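Local coordinates for protein putative pore-forming toxin (Bacteroides vulgatus ATCC 8482, PDB 3KOG) that is of unestablished function but is probably a pore-forming toxin, with a fold made mainly of long beta strands, at residues G83-K88 against N217-P222; V90-L94 against D157-K161; S104-Q108 against Y187-S192; G137-N143 against S210-Y216. One frame throughout, in Å; residues are numbered along the deposited sequence.

How the contacts relate
Contacts 1, 3 and 4 are antiparallel strand pairings within one mixed sheet; contact 2 brings the end of helix 150-158, the only helix of the modelled chain, and the turn after it against strand 85-94, which it shares with contact 1. Strand 207-225 carries one side of contacts 1 and 4, whose centres lie about 22 Å apart, and 179-198 beside it supplies contact 3. There N217 O lies 3.0 Å from M188 N (contacts 1 and 3) and T190 N 2.7 Å from S215 O (contacts 3 and 4). Contacts 2 and 4, about 10 Å apart between centres, meet where Y159 O lies 2.6 Å from S138 OG. No active site is known; T91 and S138 hydrogen-bond glycerol, probably from crystallisation.

Contact 1: residues G83-K88 against N217-P222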
loop_
_atom_site.group_PDB
_atom_site.type_symbol
_atom_site.label_atom_id
_atom_site.label_comp_id
_atom_site.label_asym_id
_atom_site.label_seq_id
_atom_site.Cartn_x
_atom_site.Cartn_y
_atom_site.Cartn_z
ATOM N N GLY A 83 -5.333 -12.770 -8.286
ATOM C CA GLY A 83 -6.236 -11.654 -8.587
ATOM C C GLY A 83 -6.313 -10.484 -7.646
ATOM O O GLY A 83 -6.934 -9.500 -7.990
ATOM N N GLN A 84 -5.737 -10.577 -6.456
ATOM C CA GLN A 84 -5.794 -9.500 -5.541
ATOM C C GLN A 84 -4.881 -8.364 -6.020
ATOM O O GLN A 84 -3.829 -8.579 -6.621
ATOM C CB GLN A 84 -5.408 -9.928 -4.127
ATOM C CG GLN A 84 -6.372 -10.867 -3.494
ATOM C CD GLN A 84 -6.096 -11.043 -2.018
ATOM O OE1 GLN A 84 -5.138 -11.741 -1.640
ATOM N NE2 GLN A 84 -6.948 -10.446 -1.166
ATOM N N PHE A 85 -5.336 -7.156 -5.763
ATOM C CA PHE A 85 -4.615 -5.962 -6.150
ATOM C C PHE A 85 -4.597 -4.969 -4.994
ATOM O O PHE A 85 -5.645 -4.579 -4.455
ATOM C CB PHE A 85 -5.240 -5.325 -7.396
ATOM C CG PHE A 85 -4.603 -4.001 -7.724
ATOM C CD1 PHE A 85 -3.329 -3.956 -8.284
ATOM C CD2 PHE A 85 -5.187 -2.807 -7.276
ATOM C CE1 PHE A 85 -2.666 -2.706 -8.523
ATOM C CE2 PHE A 85 -4.531 -1.563 -7.480
ATOM C CZ PHE A 85 -3.275 -1.521 -8.124
ATOM N N GLY A 86 -3.401 -4.468 -4.669
ATOM C CA GLY A 86 -3.226 -3.466 -3.639
ATOM C C GLY A 86 -2.163 -2.432 -3.991
ATOM O O GLY A 86 -1.378 -2.632 -4.924
ATOM N N ALA A 87 -2.168 -1.321 -3.251
ATOM C CA ALA A 87 -1.159 -0.305 -3.422
ATOM C C ALA A 87 -0.967 0.384 -2.064
ATOM O O ALA A 87 -1.937 0.510 -1.310
ATOM C CB ALA A 87 -1.604 0.716 -4.484
ATOM N N LYS A 88 0.230 0.928 -1.818
ATOM C CA LYS A 88 0.521 1.635 -0.546
ATOM C C LYS A 88 1.557 2.689 -0.880
ATOM O O LYS A 88 2.484 2.405 -1.659
ATOM C CB LYS A 88 1.164 0.635 0.438
ATOM C CG LYS A 88 0.910 0.896 1.911
ATOM C CD LYS A 88 1.744 -0.064 2.819
ATOM C CE LYS A 88 1.784 -1.571 2.411
ATOM N NZ LYS A 88 1.815 -2.592 3.527
ATOM N N ASN A 217 -4.781 2.111 3.323
ATOM C CA ASN A 217 -4.631 1.716 1.922
ATOM C C ASN A 217 -5.698 0.674 1.563
ATOM O O ASN A 217 -6.366 0.167 2.443
ATOM C CB ASN A 217 -3.218 1.202 1.606
ATOM C CG ASN A 217 -2.903 -0.139 2.229
ATOM O OD1 ASN A 217 -2.946 -0.297 3.438
ATOM N ND2 ASN A 217 -2.577 -1.120 1.391
ATOM N N THR A 218 -5.814 0.364 0.295
ATOM C CA THR A 218 -6.954 -0.424 -0.179
ATOM C C THR A 218 -6.465 -1.652 -0.946
ATOM O O THR A 218 -5.514 -1.545 -1.753
ATOM C CB THR A 218 -7.852 0.428 -1.010
ATOM O OG1 THR A 218 -8.303 1.577 -0.265
ATOM C CG2 THR A 218 -9.100 -0.352 -1.523
ATOM N N ILE A 219 -7.064 -2.808 -0.606
ATOM C CA ILE A 219 -6.884 -4.066 -1.339
ATOM C C ILE A 219 -8.218 -4.508 -2.009
ATOM O O ILE A 219 -9.282 -4.505 -1.353
ATOM C CB ILE A 219 -6.322 -5.124 -0.425
ATOM C CG1 ILE A 219 -4.877 -4.745 0.005
ATOM C CG2 ILE A 219 -6.296 -6.497 -1.110
ATOM C CD1 ILE A 219 -4.330 -5.672 1.113
ATOM N N VAL A 220 -8.163 -4.831 -3.295
ATOM C CA VAL A 220 -9.339 -5.260 -4.066
ATOM C C VAL A 220 -9.144 -6.765 -4.373
ATOM O O VAL A 220 -8.055 -7.190 -4.815
ATOM C CB VAL A 220 -9.437 -4.469 -5.402
ATOM C CG1 VAL A 220 -10.728 -4.875 -6.211
ATOM C CG2 VAL A 220 -9.451 -3.007 -5.129
ATOM N N SER A 221 -10.196 -7.556 -4.189
ATOM C CA SER A 221 -10.096 -9.020 -4.245
ATOM C C SER A 221 -11.273 -9.542 -5.067
ATOM O O SER A 221 -12.357 -9.723 -4.511
ATOM C CB SER A 221 -10.157 -9.571 -2.857
ATOM O OG SER A 221 -9.118 -9.058 -2.043
ATOM N N PRO A 222 -11.097 -9.681 -6.385
ATOM C CA PRO A 222 -12.145 -10.330 -7.191
ATOM C C PRO A 222 -12.209 -11.824 -6.846
ATOM O O PRO A 222 -11.172 -12.451 -6.643
ATOM C CB PRO A 222 -11.679 -10.126 -8.629
ATOM C CG PRO A 222 -10.489 -9.144 -8.531
ATOM C CD PRO A 222 -9.925 -9.337 -7.187
HETATM O O HOH W 1 -4.370 1.831 -1.803
HETATM O O HOH W 2 -1.184 -3.571 2.498
#
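An antiparallel ladder joins strand 85-94 to strand 207-225 here, the short axes running 172° apart and approaching to 4.7 Å. F85 forms its firmest rung: F85 N donates to V220 O (2.9 Å) and V220 N to F85 O (2.8 Å, 174° at the hydrogen), a hydrogen-bonded pair whose side chains share one face and both touch Y132. CA-H...O contacts add to this, such as I219 CA to F85 O at 3.4 Å.

Near K88, the side chain of N217 bridges the strands. With chi1 in p, it turns to the other strand, and N217 ND2 donates to A87 O at 3.2 Å. Water 1 lies alongside, donating to A87 O (2.8 Å) and accepting from T218 N (2.9 Å).

At the other end Q84, just before the strand, reaches S221 with its side-chain amide, its backbone bonding K18. Its OE1 accepts from K81 N, while Q84 NE2, which also bonds a methylpentanediol probably from crystallisation, donates to S221 OG at 2.7 Å with a nearly linear 174° angle.

Contact 2: residues V90-L94 against D157-K161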
loop_
_atom_site.group_PDB
_atom_site.type_symbol
_atom_site.label_atom_id
_atom_site.label_comp_id
_atom_site.label_asym_id
_atom_site.label_seq_id
_atom_site.Cartn_x
_atom_site.Cartn_y
_atom_site.Cartn_z
ATOM N N VAL A 90 4.689 5.080 0.570
ATOM C CA VAL A 90 5.649 5.036 1.661
ATOM C C VAL A 90 6.408 6.338 1.667
ATOM O O VAL A 90 6.890 6.798 0.617
ATOM C CB VAL A 90 6.626 3.846 1.536
ATOM C CG1 VAL A 90 7.407 3.895 0.228
ATOM C CG2 VAL A 90 7.561 3.743 2.806
ATOM N N THR A 91 6.493 6.933 2.846
ATOM C CA THR A 91 7.177 8.213 3.038
ATOM C C THR A 91 8.646 7.941 3.414
ATOM O O THR A 91 8.937 7.136 4.339
ATOM C CB THR A 91 6.502 9.012 4.157
ATOM O OG1 THR A 91 5.154 9.332 3.777
ATOM C CG2 THR A 91 7.252 10.337 4.499
ATOM N N ILE A 92 9.543 8.595 2.690
ATOM C CA ILE A 92 10.941 8.636 2.995
ATOM C C ILE A 92 11.290 10.062 3.461
ATOM O O ILE A 92 11.157 11.043 2.726
ATOM C CB ILE A 92 11.825 8.221 1.798
ATOM C CG1 ILE A 92 11.431 6.821 1.294
ATOM C CG2 ILE A 92 13.262 8.252 2.191
ATOM C CD1 ILE A 92 10.703 6.896 0.019
ATOM N N ILE A 93 11.775 10.170 4.681
ATOM C CA ILE A 93 12.224 11.453 5.260
ATOM C C ILE A 93 13.705 11.681 4.999
ATOM O O ILE A 93 14.538 10.859 5.367
ATOM C CB ILE A 93 12.016 11.435 6.817
ATOM C CG1 ILE A 93 10.527 11.259 7.144
ATOM C CG2 ILE A 93 12.637 12.702 7.535
ATOM C CD1 ILE A 93 9.646 12.318 6.616
ATOM N N LEU A 94 14.017 12.839 4.426
ATOM C CA LEU A 94 15.370 13.288 4.250
ATOM C C LEU A 94 15.567 14.452 5.190
ATOM O O LEU A 94 14.768 15.384 5.190
ATOM C CB LEU A 94 15.630 13.750 2.829
ATOM C CG LEU A 94 15.560 12.683 1.758
ATOM C CD1 LEU A 94 15.847 13.365 0.367
ATOM C CD2 LEU A 94 16.481 11.521 1.979
ATOM N N ASP A 157 4.767 16.295 10.459
ATOM C CA ASP A 157 3.698 16.748 9.538
ATOM C C ASP A 157 3.634 15.946 8.235
ATOM O O ASP A 157 2.599 15.861 7.608
ATOM C CB ASP A 157 3.888 18.235 9.184
ATOM C CG ASP A 157 3.630 19.156 10.357
ATOM O OD1 ASP A 157 3.035 18.697 11.365
ATOM O OD2 ASP A 157 4.019 20.349 10.278
ATOM N N ALA A 158 4.745 15.344 7.858
ATOM C CA ALA A 158 4.858 14.585 6.631
ATOM C C ALA A 158 3.977 13.363 6.696
ATOM O O ALA A 158 3.533 12.883 5.657
ATOM C CB ALA A 158 6.321 14.190 6.383
ATOM N N TYR A 159 3.696 12.879 7.909
ATOM C CA TYR A 159 2.809 11.756 8.158
ATOM C C TYR A 159 1.343 12.157 8.434
ATOM O O TYR A 159 0.488 11.275 8.723
ATOM C CB TYR A 159 3.355 10.907 9.329
ATOM C CG TYR A 159 4.645 10.237 8.992
ATOM C CD1 TYR A 159 5.829 10.880 9.222
ATOM C CD2 TYR A 159 4.694 8.984 8.386
ATOM C CE1 TYR A 159 6.999 10.330 8.894
ATOM C CE2 TYR A 159 5.913 8.401 8.091
ATOM C CZ TYR A 159 7.055 9.094 8.347
ATOM O OH TYR A 159 8.308 8.592 8.065
ATOM N N ASN A 160 1.067 13.462 8.362
ATOM C CA ASN A 160 -0.244 14.008 8.698
ATOM C C ASN A 160 -0.886 14.710 7.533
ATOM O O ASN A 160 -1.559 15.692 7.750
ATOM C CB ASN A 160 -0.130 14.994 9.862
ATOM C CG ASN A 160 -1.422 15.128 10.626
ATOM O OD1 ASN A 160 -2.163 14.144 10.797
ATOM N ND2 ASN A 160 -1.741 16.338 11.028
ATOM N N LYS A 161 -0.720 14.204 6.314
ATOM C CA LYS A 161 -1.249 14.897 5.134
ATOM C C LYS A 161 -2.748 14.633 4.918
ATOM O O LYS A 161 -3.429 15.388 4.216
ATOM C CB LYS A 161 -0.432 14.537 3.886
ATOM C CG LYS A 161 1.030 15.041 3.967
ATOM C CD LYS A 161 1.792 14.877 2.657
ATOM C CE LYS A 161 3.222 15.386 2.787
ATOM N NZ LYS A 161 3.270 16.871 2.801
HETATM O O HOH W 3 8.564 6.247 6.712
HETATM O O HOH W 4 4.469 11.962 3.050
#
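Three rotamers make this contact. T91 and I93 are alternate residues on strand 85-94, so both CA-to-CB bonds point toward 157-161, whereas those of V90 and I92 point away. Y159 starts sideways, but chi1 of -66° (m) and chi2 of 89° carry its ring up to the strand. T91, also m at -64°, lays CG2 over one ring face, and its closest approach is T91 CB to Y159 CE2 at 4.0 Å. I93 is m at both chi angles, which directs its CD1 between two partners: A158 CB at 3.8 Å and Y159 CE1 at 4.0 Å. I93 CG1 lies 3.6 Å from Y159 OH.

No direct hydrogen bond crosses; water does the polar work. Water 3 donates to T91 O (2.6 Å) and hydrogen-bonds to Y159 OH (2.7 Å), while water 4 donates to A158 O (2.9 Å) and meets T91 OG1 (2.8 Å), which also bonds a glycerol probably from crystallisation.

The turn following helix 150-158 thus sits between strands 85-94 and 126-143, where Y159 O and N160 OD1 accept from S138 OG and V140 N; strands 58-66 and 69-77 cover the other side of 85-94.

Contact 3: residues S104-Q108 against Y187-S192; sequences SSNSQ and YMKTTS
This is a regular antiparallel beta ladder between strands 98-120 and 179-198, part of the large sheet. All residues are extended (phi -163 to -95°, psi 118 to 154°); the axes approach to 4.6 Å with their directions 162° apart. S105 opposes S192 and S107 opposes T190 as non-hydrogen-bonded pairs (CA-CA 4.2 and 4.1 Å), alternating with the hydrogen-bonded pairs N106-T191 (5.4 Å) and Q108-K189 (5.5 Å).

In the backbone, N106 N donates to T191 O and T191 N to N106 O, both at 2.9 Å; Q108 N donates to K189 O at 3.0 Å and K189 N to Q108 O at 2.9 Å. CA-H...O contacts interleave, the shortest from S192 CA to S104 O at 3.2 Å.

Opposed hydroxyls bridge the non-hydrogen-bonded pairs of this polar, largely surface-exposed ladder. S105 (t), S107, T190 and S192 (all m) share one face, with hydrogen bonds of 2.8 Å between S105 OG and S192 OG, and between S107 OG and T190 OG1.

The other face carries N106 (t), Q108 (p), K189 (t) and T191 (m). Q108 OE1 comes within 3.8 Å of K189 CE, and T191 OG1 also bonds D214 OD1. Water 6 lies 2.7 Å from K189 O, 2.9 Å from Q108 OE1 and 3.0 Å from T191 OG1.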
loop_
_atom_site.group_PDB
_atom_site.type_symbol
_atom_site.label_atom_id
_atom_site.label_comp_id
_atom_site.label_asym_id
_atom_site.label_seq_id
_atom_site.Cartn_x
_atom_site.Cartn_y
_atom_site.Cartn_z
ATOM N N SER A 104 7.280 0.014 15.275
ATOM C CA SER A 104 6.279 -1.040 15.329
ATOM C C SER A 104 5.132 -0.691 14.352
ATOM O O SER A 104 4.916 0.482 14.033
ATOM C CB SER A 104 5.752 -1.220 16.746
ATOM O OG SER A 104 4.925 -0.169 17.128
ATOM N N SER A 105 4.450 -1.719 13.853
ATOM C CA SER A 105 3.426 -1.525 12.864
ATOM C C SER A 105 2.414 -2.659 12.951
ATOM O O SER A 105 2.791 -3.814 13.041
ATOM C CB SER A 105 4.023 -1.454 11.466
ATOM O OG SER A 105 3.093 -0.891 10.587
ATOM N N ASN A 106 1.138 -2.321 12.951
ATOM C CA ASN A 106 0.103 -3.338 12.997
ATOM C C ASN A 106 -1.032 -2.949 12.072
ATOM O O ASN A 106 -1.568 -1.865 12.207
ATOM C CB ASN A 106 -0.423 -3.490 14.424
ATOM C CG ASN A 106 -1.550 -4.505 14.521
ATOM O OD1 ASN A 106 -1.305 -5.725 14.613
ATOM N ND2 ASN A 106 -2.797 -4.018 14.510
ATOM N N SER A 107 -1.390 -3.859 11.157
ATOM C CA SER A 107 -2.434 -3.641 10.181
ATOM C C SER A 107 -3.664 -4.447 10.516
ATOM O O SER A 107 -3.560 -5.590 10.989
ATOM C CB SER A 107 -1.968 -3.992 8.806
ATOM O OG SER A 107 -0.778 -3.298 8.561
ATOM N N GLN A 108 -4.805 -3.829 10.314
ATOM C CA GLN A 108 -6.090 -4.465 10.567
ATOM C C GLN A 108 -7.039 -4.040 9.459
ATOM O O GLN A 108 -6.851 -3.010 8.783
ATOM C CB GLN A 108 -6.602 -4.119 11.974
ATOM C CG GLN A 108 -7.274 -2.765 12.081
ATOM C CD GLN A 108 -7.599 -2.367 13.534
ATOM O OE1 GLN A 108 -6.743 -1.812 14.244
ATOM N NE2 GLN A 108 -8.849 -2.608 13.964
ATOM N N TYR A 187 -10.503 -1.940 3.186
ATOM C CA TYR A 187 -9.753 -0.815 3.672
ATOM C C TYR A 187 -8.970 -1.254 4.869
ATOM O O TYR A 187 -9.516 -1.727 5.831
ATOM C CB TYR A 187 -10.693 0.331 4.077
ATOM C CG TYR A 187 -11.528 0.935 2.989
ATOM C CD1 TYR A 187 -11.201 0.800 1.663
ATOM C CD2 TYR A 187 -12.624 1.726 3.317
ATOM C CE1 TYR A 187 -11.945 1.380 0.690
ATOM C CE2 TYR A 187 -13.379 2.319 2.340
ATOM C CZ TYR A 187 -13.032 2.111 1.010
ATOM O OH TYR A 187 -13.757 2.696 -0.007
HETATM N N MSE A 188 -7.660 -1.094 4.776
HETATM C CA MSE A 188 -6.690 -1.496 5.761
HETATM C C MSE A 188 -6.266 -0.222 6.551
HETATM O O MSE A 188 -6.053 0.851 5.947
HETATM C CB MSE A 188 -5.445 -2.054 5.038
HETATM C CG MSE A 188 -5.702 -3.155 3.972
HETATM SE SE MSE A 188 -6.647 -4.637 4.761
HETATM C CE MSE A 188 -5.462 -5.044 6.212
ATOM N N LYS A 189 -6.244 -0.338 7.875
ATOM C CA LYS A 189 -5.777 0.710 8.788
ATOM C C LYS A 189 -4.528 0.188 9.469
ATOM O O LYS A 189 -4.568 -0.846 10.114
ATOM C CB LYS A 189 -6.825 1.037 9.845
ATOM C CG LYS A 189 -6.333 2.139 10.819
ATOM C CD LYS A 189 -7.394 2.568 11.788
ATOM C CE LYS A 189 -7.374 1.760 13.043
ATOM N NZ LYS A 189 -8.113 2.496 14.132
ATOM N N THR A 190 -3.398 0.855 9.258
ATOM C CA THR A 190 -2.141 0.421 9.794
ATOM C C THR A 190 -1.738 1.478 10.871
ATOM O O THR A 190 -1.682 2.657 10.573
ATOM C CB THR A 190 -1.084 0.284 8.717
ATOM O OG1 THR A 190 -1.429 -0.727 7.742
ATOM C CG2 THR A 190 0.282 -0.038 9.310
ATOM N N THR A 191 -1.507 1.047 12.105
ATOM C CA THR A 191 -1.043 1.901 13.203
ATOM C C THR A 191 0.458 1.634 13.410
ATOM O O THR A 191 0.866 0.500 13.674
ATOM C CB THR A 191 -1.819 1.664 14.514
ATOM O OG1 THR A 191 -3.242 1.756 14.235
ATOM C CG2 THR A 191 -1.399 2.735 15.651
ATOM N N SER A 192 1.255 2.689 13.242
ATOM C CA SER A 192 2.706 2.622 13.306
ATOM C C SER A 192 3.268 3.653 14.277
ATOM O O SER A 192 2.826 4.797 14.288
ATOM C CB SER A 192 3.290 2.832 11.908
ATOM O OG SER A 192 2.791 1.877 10.952
HETATM O O HOH W 5 1.848 -0.299 16.175
HETATM O O HOH W 6 -4.650 -0.429 12.761
#

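Contact 4: residues G137-N143 against S210-Y216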
loop_
_atom_site.group_PDB
_atom_site.type_symbol
_atom_site.label_atom_id
_atom_site.label_comp_id
_atom_site.label_asym_id
_atom_site.label_seq_id
_atom_site.Cartn_x
_atom_site.Cartn_y
_atom_site.Cartn_z
ATOM N N GLY A 137 -3.995 7.351 2.586
ATOM C CA GLY A 137 -3.494 8.500 3.280
ATOM C C GLY A 137 -3.068 8.154 4.680
ATOM O O GLY A 137 -2.889 7.011 5.003
ATOM N N SER A 138 -2.911 9.173 5.501
ATOM C CA SER A 138 -2.143 9.079 6.713
ATOM C C SER A 138 -2.530 10.258 7.648
ATOM O O SER A 138 -2.757 11.374 7.168
ATOM C CB SER A 138 -0.682 9.143 6.334
ATOM O OG SER A 138 0.154 9.022 7.429
ATOM N N GLU A 139 -2.646 9.953 8.942
ATOM C CA GLU A 139 -2.915 10.929 10.002
ATOM C C GLU A 139 -2.067 10.619 11.246
ATOM O O GLU A 139 -1.934 9.457 11.651
ATOM C CB GLU A 139 -4.416 10.958 10.380
ATOM C CG GLU A 139 -5.062 9.574 10.595
ATOM C CD GLU A 139 -6.482 9.615 11.209
ATOM O OE1 GLU A 139 -7.080 10.724 11.307
ATOM O OE2 GLU A 139 -6.997 8.521 11.606
ATOM N N VAL A 140 -1.493 11.648 11.858
ATOM C CA VAL A 140 -0.747 11.477 13.118
ATOM C C VAL A 140 -1.773 11.510 14.244
ATOM O O VAL A 140 -2.515 12.470 14.357
ATOM C CB VAL A 140 0.332 12.565 13.306
ATOM C CG1 VAL A 140 0.959 12.475 14.717
ATOM C CG2 VAL A 140 1.413 12.394 12.262
ATOM N N ILE A 141 -1.870 10.434 15.032
ATOM C CA ILE A 141 -2.885 10.362 16.099
ATOM C C ILE A 141 -2.281 10.605 17.465
ATOM O O ILE A 141 -2.995 10.748 18.437
ATOM C CB ILE A 141 -3.711 9.043 16.047
ATOM C CG1 ILE A 141 -2.853 7.788 16.374
ATOM C CG2 ILE A 141 -4.433 8.967 14.670
ATOM C CD1 ILE A 141 -3.597 6.450 16.449
ATOM N N LYS A 142 -0.954 10.648 17.544
ATOM C CA LYS A 142 -0.301 10.928 18.812
ATOM C C LYS A 142 1.070 11.491 18.507
ATOM O O LYS A 142 1.772 11.027 17.603
ATOM C CB LYS A 142 -0.202 9.652 19.667
ATOM C CG LYS A 142 0.315 9.857 21.045
ATOM C CD LYS A 142 0.220 8.570 21.882
ATOM C CE LYS A 142 1.036 8.743 23.187
ATOM N NZ LYS A 142 1.145 7.462 23.934
ATOM N N ASN A 143 1.450 12.484 19.297
ATOM C CA ASN A 143 2.677 13.197 19.090
ATOM C C ASN A 143 3.206 13.686 20.418
ATOM O O ASN A 143 2.587 14.543 21.041
ATOM C CB ASN A 143 2.417 14.363 18.138
ATOM C CG ASN A 143 3.595 15.268 17.981
ATOM O OD1 ASN A 143 4.720 14.946 18.366
ATOM N ND2 ASN A 143 3.356 16.419 17.355
ATOM N N SER A 210 8.651 10.902 19.636
ATOM C CA SER A 210 7.898 9.706 19.227
ATOM C C SER A 210 6.507 10.131 18.776
ATOM O O SER A 210 5.899 11.004 19.374
ATOM C CB SER A 210 7.766 8.732 20.395
ATOM O OG SER A 210 7.008 7.629 19.985
ATOM N N PHE A 211 6.015 9.525 17.724
ATOM C CA PHE A 211 4.664 9.830 17.240
ATOM C C PHE A 211 4.051 8.584 16.633
ATOM O O PHE A 211 4.784 7.627 16.241
ATOM C CB PHE A 211 4.673 11.010 16.274
ATOM C CG PHE A 211 5.451 10.764 14.986
ATOM C CD1 PHE A 211 6.818 10.888 14.965
ATOM C CD2 PHE A 211 4.789 10.452 13.833
ATOM C CE1 PHE A 211 7.551 10.676 13.801
ATOM C CE2 PHE A 211 5.489 10.253 12.654
ATOM C CZ PHE A 211 6.879 10.372 12.651
ATOM N N THR A 212 2.711 8.565 16.609
ATOM C CA THR A 212 1.978 7.406 16.124
ATOM C C THR A 212 1.118 7.807 14.932
ATOM O O THR A 212 0.433 8.833 14.963
ATOM C CB THR A 212 1.103 6.806 17.244
ATOM O OG1 THR A 212 1.947 6.430 18.352
ATOM C CG2 THR A 212 0.314 5.571 16.709
ATOM N N VAL A 213 1.157 6.982 13.900
ATOM C CA VAL A 213 0.451 7.248 12.650
ATOM C C VAL A 213 -0.580 6.172 12.285
ATOM O O VAL A 213 -0.248 4.978 12.258
ATOM C CB VAL A 213 1.426 7.330 11.513
ATOM C CG1 VAL A 213 0.690 7.693 10.211
ATOM C CG2 VAL A 213 2.569 8.347 11.873
ATOM N N ASP A 214 -1.790 6.600 11.942
ATOM C CA ASP A 214 -2.715 5.704 11.278
ATOM C C ASP A 214 -2.653 5.963 9.787
ATOM O O ASP A 214 -2.820 7.095 9.329
ATOM C CB ASP A 214 -4.171 5.902 11.741
ATOM C CG ASP A 214 -4.479 5.261 13.084
ATOM O OD1 ASP A 214 -3.685 4.447 13.637
ATOM O OD2 ASP A 214 -5.596 5.525 13.548
ATOM N N SER A 215 -2.350 4.927 9.030
ATOM C CA SER A 215 -2.242 5.039 7.587
ATOM C C SER A 215 -3.197 4.016 6.946
ATOM O O SER A 215 -3.442 2.923 7.488
ATOM C CB SER A 215 -0.806 4.814 7.069
ATOM O OG SER A 215 -0.269 3.574 7.412
ATOM N N TYR A 216 -3.693 4.396 5.782
ATOM C CA TYR A 216 -4.778 3.688 5.139
ATOM C C TYR A 216 -4.406 3.316 3.747
ATOM O O TYR A 216 -3.780 4.092 3.066
ATOM C CB TYR A 216 -6.036 4.550 5.091
ATOM C CG TYR A 216 -6.544 4.905 6.457
ATOM C CD1 TYR A 216 -6.040 6.013 7.141
ATOM C CD2 TYR A 216 -7.471 4.105 7.092
ATOM C CE1 TYR A 216 -6.445 6.309 8.396
ATOM C CE2 TYR A 216 -7.916 4.410 8.363
ATOM C CZ TYR A 216 -7.401 5.522 9.000
ATOM O OH TYR A 216 -7.808 5.824 10.267
#
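A classic beta bulge interrupts this pairing: I141 and K142 both face T212, so the register slips by one residue between V140-V213 and K142-T212. I141 N donates to T212 O at 2.8 Å, and K142 N reaches the same T212 O in a weak bond of 3.4 Å, while T212 N donates to K142 O at 2.8 Å. The psi of I141, -9°, departs from the extended values around it and accommodates the extra residue.

Before the bulge the ladder is regular. E139 N to D214 O and D214 N to E139 O are both 2.9 Å, and Y216 N donates to G137 O at 2.8 Å, its return bond from G137 N to Y216 O being weak at 3.3 Å. G137 has phi 134° and psi -164°, where a CB would jam against the preceding carbonyl.

E139 (chi1 p) leans across so that Y216 OH donates to E139 OE2 at 3.1 Å. This leaves E139 OE2 only 3.8 Å from D214 OD2, a like-charge approach; D214 OD1 accepts from T191 OG1. On the face of V140, its CG2 lies 4.2 Å from both V213 CG2 and F211 CD2, with Y159 and I156 packing nearby.

With 148° between its axes, this is a twisted antiparallel pair with a classic bulge, joining strands 126-143 and 207-225 of the large mixed sheet.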